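Local structure of SusD superfamily protein (Bacteroides thetaiotaomicron, 3MCX) at residues V127-S132 / Y176-S181; T90-I95 / P155-P160; E331-A336 / G435-E440. The protein is of unknown function but, as a SusD-family outer-membrane protein, probably helps capture glycans at the cell surface for uptake. All coordinates share one frame; numbering follows the deposited sequence. Where two conformers were deposited one is given.

Interaction 1 (V127-S132 / Y176-S181). With ZN (zinc ion), chain B.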
loop_
_atom_site.group_PDB
_atom_site.type_symbol
_atom_site.label_atom_id
_atom_site.label_comp_id
_atom_site.label_asym_id
_atom_site.label_seq_id
_atom_site.Cartn_x
_atom_site.Cartn_y
_atom_site.Cartn_z
ATOM N N VAL A 127 -9.781 -3.570 -12.695
ATOM C CA VAL A 127 -9.408 -3.246 -11.320
ATOM C C VAL A 127 -7.902 -2.969 -11.243
ATOM O O VAL A 127 -7.462 -2.007 -10.618
ATOM C CB VAL A 127 -9.811 -4.304 -10.256
ATOM C CG1 VAL A 127 -9.411 -3.791 -8.851
ATOM C CG2 VAL A 127 -11.267 -4.561 -10.272
HETATM N N MSE A 128 -7.104 -3.800 -11.913
HETATM C CA MSE A 128 -5.669 -3.552 -11.938
HETATM C C MSE A 128 -5.329 -2.221 -12.609
HETATM O O MSE A 128 -4.408 -1.536 -12.188
HETATM C CB MSE A 128 -4.942 -4.702 -12.616
HETATM C CG MSE A 128 -3.442 -4.589 -12.576
HETATM SE SE MSE A 128 -2.652 -4.428 -10.800
HETATM C CE MSE A 128 -3.953 -5.457 -9.761
ATOM N N ARG A 129 -6.039 -1.854 -13.660
ATOM C CA ARG A 129 -5.801 -0.539 -14.296
ATOM C C ARG A 129 -6.108 0.607 -13.324
ATOM O O ARG A 129 -5.358 1.570 -13.213
ATOM C CB ARG A 129 -6.642 -0.372 -15.555
ATOM C CG ARG A 129 -6.166 0.768 -16.455
ATOM C CD ARG A 129 -6.911 0.864 -17.744
ATOM N NE ARG A 129 -8.300 1.270 -17.591
ATOM C CZ ARG A 129 -9.172 1.297 -18.583
ATOM N NH1 ARG A 129 -8.801 0.929 -19.787
ATOM N NH2 ARG A 129 -10.433 1.707 -18.385
ATOM N N GLY A 130 -7.228 0.504 -12.642
ATOM C CA GLY A 130 -7.607 1.520 -11.670
ATOM C C GLY A 130 -6.669 1.598 -10.495
ATOM O O GLY A 130 -6.224 2.691 -10.081
ATOM N N LEU A 131 -6.296 0.424 -9.970
ATOM C CA LEU A 131 -5.347 0.376 -8.854
ATOM C C LEU A 131 -3.994 0.988 -9.250
ATOM O O LEU A 131 -3.394 1.744 -8.481
ATOM C CB LEU A 131 -5.167 -1.070 -8.429
ATOM C CG LEU A 131 -4.251 -1.353 -7.256
ATOM C CD1 LEU A 131 -4.652 -0.520 -6.042
ATOM C CD2 LEU A 131 -4.298 -2.886 -6.946
ATOM N N SER A 132 -3.559 0.682 -10.472
ATOM C CA SER A 132 -2.289 1.191 -10.961
ATOM C C SER A 132 -2.316 2.726 -11.073
ATOM O O SER A 132 -1.393 3.395 -10.639
ATOM C CB SER A 132 -1.917 0.486 -12.243
ATOM O OG SER A 132 -1.676 -0.912 -12.022
ATOM N N TYR A 176 -8.494 10.296 -10.000
ATOM C CA TYR A 176 -9.381 9.550 -9.093
ATOM C C TYR A 176 -10.717 9.155 -9.756
ATOM O O TYR A 176 -11.235 8.069 -9.520
ATOM C CB TYR A 176 -9.629 10.303 -7.782
ATOM C CG TYR A 176 -8.622 10.087 -6.669
ATOM C CD1 TYR A 176 -7.408 10.752 -6.638
ATOM C CD2 TYR A 176 -8.929 9.260 -5.611
ATOM C CE1 TYR A 176 -6.507 10.569 -5.590
ATOM C CE2 TYR A 176 -8.038 9.071 -4.561
ATOM C CZ TYR A 176 -6.847 9.753 -4.546
ATOM O OH TYR A 176 -5.984 9.570 -3.480
ATOM N N GLU A 177 -11.272 10.035 -10.570
ATOM C CA GLU A 177 -12.517 9.698 -11.305
ATOM C C GLU A 177 -12.301 8.441 -12.134
ATOM O O GLU A 177 -13.143 7.556 -12.158
ATOM C CB GLU A 177 -12.945 10.800 -12.230
ATOM C CG GLU A 177 -13.562 11.973 -11.572
ATOM C CD GLU A 177 -13.916 13.033 -12.603
ATOM O OE1 GLU A 177 -13.315 13.038 -13.724
ATOM O OE2 GLU A 177 -14.826 13.845 -12.299
ATOM N N GLN A 178 -11.155 8.356 -12.797
ATOM C CA GLN A 178 -10.885 7.174 -13.649
ATOM C C GLN A 178 -10.656 5.916 -12.811
ATOM O O GLN A 178 -11.136 4.833 -13.212
ATOM C CB GLN A 178 -9.696 7.443 -14.577
ATOM C CG GLN A 178 -9.456 6.366 -15.610
ATOM C CD GLN A 178 -10.582 6.248 -16.588
ATOM O OE1 GLN A 178 -10.939 7.214 -17.271
ATOM N NE2 GLN A 178 -11.156 5.048 -16.687
ATOM N N VAL A 179 -9.978 6.073 -11.660
ATOM C CA VAL A 179 -9.774 4.954 -10.764
ATOM C C VAL A 179 -11.107 4.377 -10.304
ATOM O O VAL A 179 -11.346 3.164 -10.370
ATOM C CB VAL A 179 -8.989 5.379 -9.542
ATOM C CG1 VAL A 179 -8.972 4.248 -8.479
ATOM C CG2 VAL A 179 -7.551 5.815 -9.954
ATOM N N VAL A 180 -11.964 5.270 -9.810
ATOM C CA VAL A 180 -13.289 4.889 -9.321
ATOM C C VAL A 180 -14.126 4.251 -10.427
ATOM O O VAL A 180 -14.775 3.222 -10.213
ATOM C CB VAL A 180 -14.013 6.102 -8.685
ATOM C CG1 VAL A 180 -15.490 5.771 -8.386
ATOM C CG2 VAL A 180 -13.275 6.525 -7.356
ATOM N N SER A 181 -14.093 4.825 -11.613
ATOM C CA SER A 181 -14.810 4.262 -12.745
ATOM C C SER A 181 -14.357 2.820 -13.049
ATOM O O SER A 181 -15.182 1.902 -13.227
ATOM C CB SER A 181 -14.579 5.146 -13.971
ATOM O OG SER A 181 -15.262 4.671 -15.116
HETATM ZN ZN ZN B . -13.715 14.267 -15.139
HETATM O O HOH W 1 -12.189 13.550 -16.202
#

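Interaction 2 (T90-I95 / P155-P160)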
loop_
_atom_site.group_PDB
_atom_site.type_symbol
_atom_site.label_atom_id
_atom_site.label_comp_id
_atom_site.label_asym_id
_atom_site.label_seq_id
_atom_site.Cartn_x
_atom_site.Cartn_y
_atom_site.Cartn_z
ATOM N N THR A 90 7.286 1.137 -14.521
ATOM C CA THR A 90 6.769 -0.212 -14.272
ATOM C C THR A 90 5.258 -0.180 -14.140
ATOM O O THR A 90 4.571 -1.078 -14.664
ATOM C CB THR A 90 7.451 -0.851 -13.052
ATOM O OG1 THR A 90 8.881 -0.804 -13.242
ATOM C CG2 THR A 90 6.980 -2.298 -12.817
ATOM N N VAL A 91 4.706 0.805 -13.407
ATOM C CA VAL A 91 3.253 0.882 -13.268
ATOM C C VAL A 91 2.608 1.222 -14.598
ATOM O O VAL A 91 1.570 0.649 -14.955
ATOM C CB VAL A 91 2.817 1.780 -12.098
ATOM C CG1 VAL A 91 1.291 1.817 -12.036
ATOM C CG2 VAL A 91 3.376 1.235 -10.783
ATOM N N TYR A 92 3.226 2.103 -15.382
ATOM C CA TYR A 92 2.686 2.382 -16.717
ATOM C C TYR A 92 2.732 1.147 -17.626
ATOM O O TYR A 92 1.891 0.968 -18.483
ATOM C CB TYR A 92 3.350 3.609 -17.369
ATOM C CG TYR A 92 2.649 4.880 -16.988
ATOM C CD1 TYR A 92 1.377 5.123 -17.446
ATOM C CD2 TYR A 92 3.242 5.803 -16.116
ATOM C CE1 TYR A 92 0.705 6.263 -17.069
ATOM C CE2 TYR A 92 2.580 6.929 -15.735
ATOM C CZ TYR A 92 1.301 7.160 -16.210
ATOM O OH TYR A 92 0.618 8.273 -15.770
ATOM N N LYS A 93 3.747 0.292 -17.469
ATOM C CA LYS A 93 3.791 -0.953 -18.237
ATOM C C LYS A 93 2.583 -1.825 -17.888
ATOM O O LYS A 93 1.963 -2.397 -18.781
ATOM C CB LYS A 93 5.104 -1.716 -17.984
ATOM C CG LYS A 93 5.315 -2.929 -18.889
ATOM C CD LYS A 93 6.743 -3.474 -18.601
ATOM C CE LYS A 93 7.059 -4.770 -19.332
ATOM N NZ LYS A 93 8.396 -5.267 -18.808
ATOM N N VAL A 94 2.272 -1.935 -16.593
ATOM C CA VAL A 94 1.091 -2.684 -16.188
ATOM C C VAL A 94 -0.159 -2.049 -16.813
ATOM O O VAL A 94 -1.006 -2.767 -17.349
ATOM C CB VAL A 94 0.941 -2.773 -14.683
ATOM C CG1 VAL A 94 -0.471 -3.286 -14.300
ATOM C CG2 VAL A 94 2.036 -3.703 -14.103
ATOM N N ILE A 95 -0.289 -0.723 -16.765
ATOM C CA ILE A 95 -1.468 -0.061 -17.343
ATOM C C ILE A 95 -1.582 -0.385 -18.837
ATOM O O ILE A 95 -2.649 -0.764 -19.338
ATOM C CB ILE A 95 -1.417 1.456 -17.091
ATOM C CG1 ILE A 95 -1.692 1.726 -15.612
ATOM C CG2 ILE A 95 -2.409 2.182 -18.025
ATOM C CD1 ILE A 95 -1.410 3.158 -15.156
ATOM N N PRO A 155 -0.519 11.276 -16.239
ATOM C CA PRO A 155 -1.240 11.010 -17.472
ATOM C C PRO A 155 -2.178 9.802 -17.381
ATOM O O PRO A 155 -1.878 8.783 -16.762
ATOM C CB PRO A 155 -0.118 10.769 -18.499
ATOM C CG PRO A 155 1.020 11.572 -17.963
ATOM C CD PRO A 155 0.931 11.367 -16.486
ATOM N N ILE A 156 -3.325 9.950 -18.010
ATOM C CA ILE A 156 -4.337 8.912 -18.032
ATOM C C ILE A 156 -4.360 8.224 -19.383
ATOM O O ILE A 156 -4.625 8.836 -20.438
ATOM C CB ILE A 156 -5.744 9.486 -17.715
ATOM C CG1 ILE A 156 -5.738 10.089 -16.319
ATOM C CG2 ILE A 156 -6.829 8.376 -17.834
ATOM C CD1 ILE A 156 -7.058 10.769 -15.944
ATOM N N GLU A 157 -4.111 6.906 -19.335
ATOM C CA GLU A 157 -4.249 6.035 -20.530
ATOM C C GLU A 157 -5.342 4.982 -20.356
ATOM O O GLU A 157 -5.275 4.165 -19.452
ATOM C CB GLU A 157 -2.928 5.322 -20.820
ATOM C CG GLU A 157 -1.811 6.275 -21.162
ATOM C CD GLU A 157 -0.501 5.567 -21.557
ATOM O OE1 GLU A 157 -0.520 4.322 -21.745
ATOM O OE2 GLU A 157 0.532 6.267 -21.706
ATOM N N THR A 158 -6.335 4.987 -21.237
ATOM C CA THR A 158 -7.432 4.005 -21.177
ATOM C C THR A 158 -7.638 3.250 -22.502
ATOM O O THR A 158 -8.653 2.571 -22.705
ATOM C CB THR A 158 -8.749 4.654 -20.710
ATOM O OG1 THR A 158 -9.146 5.666 -21.636
ATOM C CG2 THR A 158 -8.622 5.248 -19.275
ATOM N N SER A 159 -6.665 3.370 -23.383
ATOM C CA SER A 159 -6.683 2.699 -24.672
ATOM C C SER A 159 -5.237 2.351 -24.976
ATOM O O SER A 159 -4.326 2.902 -24.361
ATOM C CB SER A 159 -7.270 3.615 -25.759
ATOM O OG SER A 159 -6.522 4.835 -25.843
ATOM N N PRO A 160 -5.006 1.424 -25.913
ATOM C CA PRO A 160 -3.600 1.142 -26.235
ATOM C C PRO A 160 -2.848 2.413 -26.621
ATOM O O PRO A 160 -3.429 3.308 -27.225
ATOM C CB PRO A 160 -3.710 0.176 -27.412
ATOM C CG PRO A 160 -4.957 -0.612 -27.073
ATOM C CD PRO A 160 -5.923 0.461 -26.552
#

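Interaction 3 (E331-A336 / G435-E440)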
loop_
_atom_site.group_PDB
_atom_site.type_symbol
_atom_site.label_atom_id
_atom_site.label_comp_id
_atom_site.label_asym_id
_atom_site.label_seq_id
_atom_site.Cartn_x
_atom_site.Cartn_y
_atom_site.Cartn_z
ATOM N N GLU A 331 17.233 -2.440 20.871
ATOM C CA GLU A 331 15.816 -2.232 20.807
ATOM C C GLU A 331 15.117 -3.163 19.814
ATOM O O GLU A 331 15.738 -3.692 18.897
ATOM C CB GLU A 331 15.551 -0.755 20.471
ATOM C CG GLU A 331 16.117 0.217 21.483
ATOM C CD GLU A 331 15.504 0.039 22.830
ATOM O OE1 GLU A 331 14.252 -0.034 22.891
ATOM O OE2 GLU A 331 16.306 -0.090 23.772
ATOM N N LYS A 332 13.829 -3.382 19.994
ATOM C CA LYS A 332 13.076 -4.293 19.154
ATOM C C LYS A 332 12.630 -3.619 17.856
ATOM O O LYS A 332 11.435 -3.435 17.596
ATOM C CB LYS A 332 11.917 -4.884 19.948
ATOM C CG LYS A 332 12.363 -5.715 21.093
ATOM C CD LYS A 332 11.183 -6.359 21.831
ATOM C CE LYS A 332 11.657 -7.187 23.027
ATOM N NZ LYS A 332 10.489 -8.005 23.520
ATOM N N VAL A 333 13.618 -3.269 17.026
ATOM C CA VAL A 333 13.365 -2.441 15.858
ATOM C C VAL A 333 13.196 -3.218 14.554
ATOM O O VAL A 333 12.990 -2.609 13.522
ATOM C CB VAL A 333 14.485 -1.389 15.687
ATOM C CG1 VAL A 333 14.539 -0.482 16.935
ATOM C CG2 VAL A 333 15.880 -2.041 15.371
ATOM N N TYR A 334 13.175 -4.554 14.598
ATOM C CA TYR A 334 12.958 -5.322 13.371
ATOM C C TYR A 334 11.499 -5.766 13.309
ATOM O O TYR A 334 10.985 -6.309 14.292
ATOM C CB TYR A 334 13.906 -6.533 13.312
ATOM C CG TYR A 334 15.346 -6.094 13.157
ATOM C CD1 TYR A 334 16.060 -5.690 14.225
ATOM C CD2 TYR A 334 15.977 -6.052 11.901
ATOM C CE1 TYR A 334 17.355 -5.237 14.115
ATOM C CE2 TYR A 334 17.293 -5.595 11.777
ATOM C CZ TYR A 334 17.988 -5.235 12.888
ATOM O OH TYR A 334 19.309 -4.808 12.821
ATOM N N LEU A 335 10.826 -5.455 12.206
ATOM C CA LEU A 335 9.435 -5.829 11.999
ATOM C C LEU A 335 9.387 -7.230 11.425
ATOM O O LEU A 335 10.025 -7.469 10.388
ATOM C CB LEU A 335 8.787 -4.830 11.030
ATOM C CG LEU A 335 7.302 -5.062 10.750
ATOM C CD1 LEU A 335 6.500 -4.912 12.022
ATOM C CD2 LEU A 335 6.789 -4.163 9.604
ATOM N N ALA A 336 8.626 -8.133 12.029
ATOM C CA ALA A 336 8.621 -9.559 11.645
ATOM C C ALA A 336 7.339 -9.977 10.891
ATOM O O ALA A 336 6.959 -11.133 10.930
ATOM C CB ALA A 336 8.839 -10.440 12.880
ATOM N N GLY A 435 11.560 10.258 17.241
ATOM C CA GLY A 435 12.302 9.197 17.886
ATOM C C GLY A 435 13.799 9.391 17.849
ATOM O O GLY A 435 14.348 9.923 16.882
ATOM N N SER A 436 14.480 8.928 18.891
ATOM C CA SER A 436 15.888 9.244 19.105
ATOM C C SER A 436 16.869 8.577 18.140
ATOM O O SER A 436 18.040 8.999 18.111
ATOM C CB SER A 436 16.310 8.953 20.553
ATOM O OG SER A 436 16.321 7.573 20.795
ATOM N N TRP A 437 16.442 7.552 17.405
ATOM C CA TRP A 437 17.320 6.963 16.403
ATOM C C TRP A 437 16.967 7.256 14.966
ATOM O O TRP A 437 17.536 6.660 14.065
ATOM C CB TRP A 437 17.578 5.475 16.644
ATOM C CG TRP A 437 16.366 4.549 16.737
ATOM C CD1 TRP A 437 15.736 3.923 15.725
ATOM C CD2 TRP A 437 15.717 4.111 17.945
ATOM N NE1 TRP A 437 14.721 3.134 16.201
ATOM C CE2 TRP A 437 14.674 3.248 17.561
ATOM C CE3 TRP A 437 15.923 4.361 19.311
ATOM C CZ2 TRP A 437 13.855 2.609 18.489
ATOM C CZ3 TRP A 437 15.095 3.741 20.239
ATOM C CH2 TRP A 437 14.075 2.878 19.823
ATOM N N HIS A 438 16.076 8.213 14.715
ATOM C CA HIS A 438 15.960 8.713 13.372
ATOM C C HIS A 438 17.311 9.198 12.902
ATOM O O HIS A 438 18.159 9.694 13.677
ATOM C CB HIS A 438 14.910 9.811 13.300
ATOM C CG HIS A 438 13.516 9.276 13.217
ATOM N ND1 HIS A 438 13.001 8.693 12.072
ATOM C CD2 HIS A 438 12.525 9.229 14.145
ATOM C CE1 HIS A 438 11.757 8.295 12.303
ATOM N NE2 HIS A 438 11.438 8.633 13.553
ATOM N N LEU A 439 17.505 9.094 11.591
ATOM C CA LEU A 439 18.815 9.404 11.054
ATOM C C LEU A 439 19.117 10.894 11.092
ATOM O O LEU A 439 18.220 11.720 10.906
ATOM C CB LEU A 439 18.957 8.915 9.626
ATOM C CG LEU A 439 18.744 7.435 9.461
ATOM C CD1 LEU A 439 19.117 6.981 8.002
ATOM C CD2 LEU A 439 19.457 6.598 10.510
ATOM N N GLU A 440 20.390 11.236 11.235
ATOM C CA GLU A 440 20.804 12.630 11.257
ATOM C C GLU A 440 20.570 13.319 9.916
ATOM O O GLU A 440 20.479 14.536 9.837
ATOM C CB GLU A 440 22.265 12.782 11.689
ATOM C CG GLU A 440 22.533 12.402 13.159
ATOM C CD GLU A 440 21.678 13.169 14.155
ATOM O OE1 GLU A 440 21.592 14.405 14.006
ATOM O OE2 GLU A 440 21.116 12.521 15.086
#

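Interaction 1 (V127-S132 / Y176-S181)
Val179 sets both of its methyls against the backbone carbonyl of Gly130, with CG2 at 3.4 Å and CG1 at 3.5 Å from Gly130 O. With CG1 anti to the backbone N (chi1 171°) and CG2 anti to the carbonyl carbon, both branches reach this oxygen. Gly130 has no side chain to hold the backbones apart, and helices 115-140 and 172-186 approach until Gly130 CA and Val179 CA are 4.2 Å apart; a CB on Gly130 would lie a tight 3.1 Å from Val179 O.

Beside this close crossing, Arg129 and Gln178 lean toward each other with bent chains. The nearest atoms are two donors, Arg129 NH2 and Gln178 NE2, 3.8 Å apart, and the guanidinium and amide planes stand 85° to each other. They are drawn together by Asp182 of the second helix: one carboxylate oxygen forms a salt bridge with Arg129 NE and the other takes a hydrogen bond from Gln178 NE2. Arg129 NH1 reaches Asn99 OD1, tying helix 81-106 to the pair.

Further out, Ser132 OG bonds back to Met128 O at 2.8 Å, on the face of that carbonyl opposite Ser132 N, and also meets Tyr40 OH. On the outer side of helix 172-186, Glu177 OE1 binds a zinc ion at 1.9 Å, alongside a water ligand.

The chemistry thus divides: a close helix-to-helix approach at a glycine in the helical SusD fold, with valine methyls against a backbone carbonyl, and one shared carboxylate that probably offsets the arginine's charge and orients both polar side chains.

Interaction 2 (T90-I95 / P155-P160)
Tyr92 hands its hydroxyl hydrogen to the backbone of Pro155: OH lies 2.7 Å from Pro155 O, in the carbonyl plane and on a lone pair, with a C=O...donor angle of 124°. The accepting oxygen sits at the edge of the phenol ring. The same hydroxyl rests against the proline ring, 3.2 Å from Pro155 CD, and the two side chains cross at about a right angle. Pro155 N, which carries no hydrogen, cannot donate to Tyr92 OH 3.2 Å away.

One turn later, CG2 of Ile95, held anti to the backbone N while CG1 takes the place beside it (chi1 -72°), faces the loop. This methyl packs 3.8 Å from Glu157 O and 4.2 Å from Glu157 CB. Glu157 O also accepts from Asn99 ND2. The Glu157 side chain points toward the helix, where it touches Arg96, and OE2 bonds weakly to a glycerol, probably from the crystallisation liquor.

The contact lays the irregular 155-160 loop along helix 81-106, with Pro155 also touching Trp88. Tyr92 reaches Leu136 of helix 115-140, and Ile156 and Thr158 pack on Gln178 of helix 172-186, placing the loop between helices 81-106 and 172-186.

Interaction 3 (E331-A336 / G435-E440)
Trp437 is the third residue of a type I beta turn, Gly435 to His438, and its indole reaches across to the loop that leads into strand 334-335. That strand pairs antiparallel with strand 313-314, and opens with a classic beta bulge in which Val333 and Tyr334 both face Lys314.

The apolar contacts fall on the six-membered part of the indole and next to it. Val333 CG1 comes obliquely to Trp437 CZ2, 3.5 Å away, and lies 3.7 Å from Trp437 NE1. Glu331 adds its aliphatic portion: CG is 3.7 Å and CB 4.0 Å from Trp437 CH2. The glutamate crosses the tryptophan at about a right angle; a bend at chi2 (-62°) swings the carboxylate away from a straight run, and the carboxylate and ring planes stand 39° apart. Leu298 of helix 295-301 touches both Val333 and Trp437.

Polar bonds tie both residues to one neighbouring residue. Trp437 NE1 bonds to Leu293 O, and Val333 makes backbone bonds with the same Leu293. With an alanine here in place of Trp437, a gap would probably open beside Val333 CG1 and Glu331 CG, and Leu293 O would lose its indole donor. On the other loop, Lys332 centres an inverse gamma turn, closed by a weak bond from Val333 N to Glu331 O.

Glu331 directly follows His330, which with Glu315 and Glu319 binds a zinc ion. The nearest atom of the Glu331 side chain is about 9 Å from a bound zinc ion, and Glu331 OE2 hydrogen-bonds a glycerol, probably from the crystallisation liquor. The turn is also held from outside: Asp296 OD1 accepts from both Gly435 N and His438 NE2, while His438 ND1 meets Tyr72 OH.

How the interactions relate
Interactions 1 and 2 are neighbours, with centres 11 Å apart, and alternate along the chain: helix 81-106, helix 115-140, the 155-160 loop, then helix 172-186. They touch directly, as Ser132 packs on Val91 and Val94 and Arg129 NH1 lies near Thr158 O, so three helices and the loop between the last two pack as one unit. Interaction 3 comes later in the chain, on the opposite side of its centre, about 35 Å and 37 Å from the centres of interactions 1 and 2. There loops and a short two-stranded sheet meet instead of long helices. The contacts thus sample a helical and a loop-rich region of a helix-rich chain, as in the SusD family.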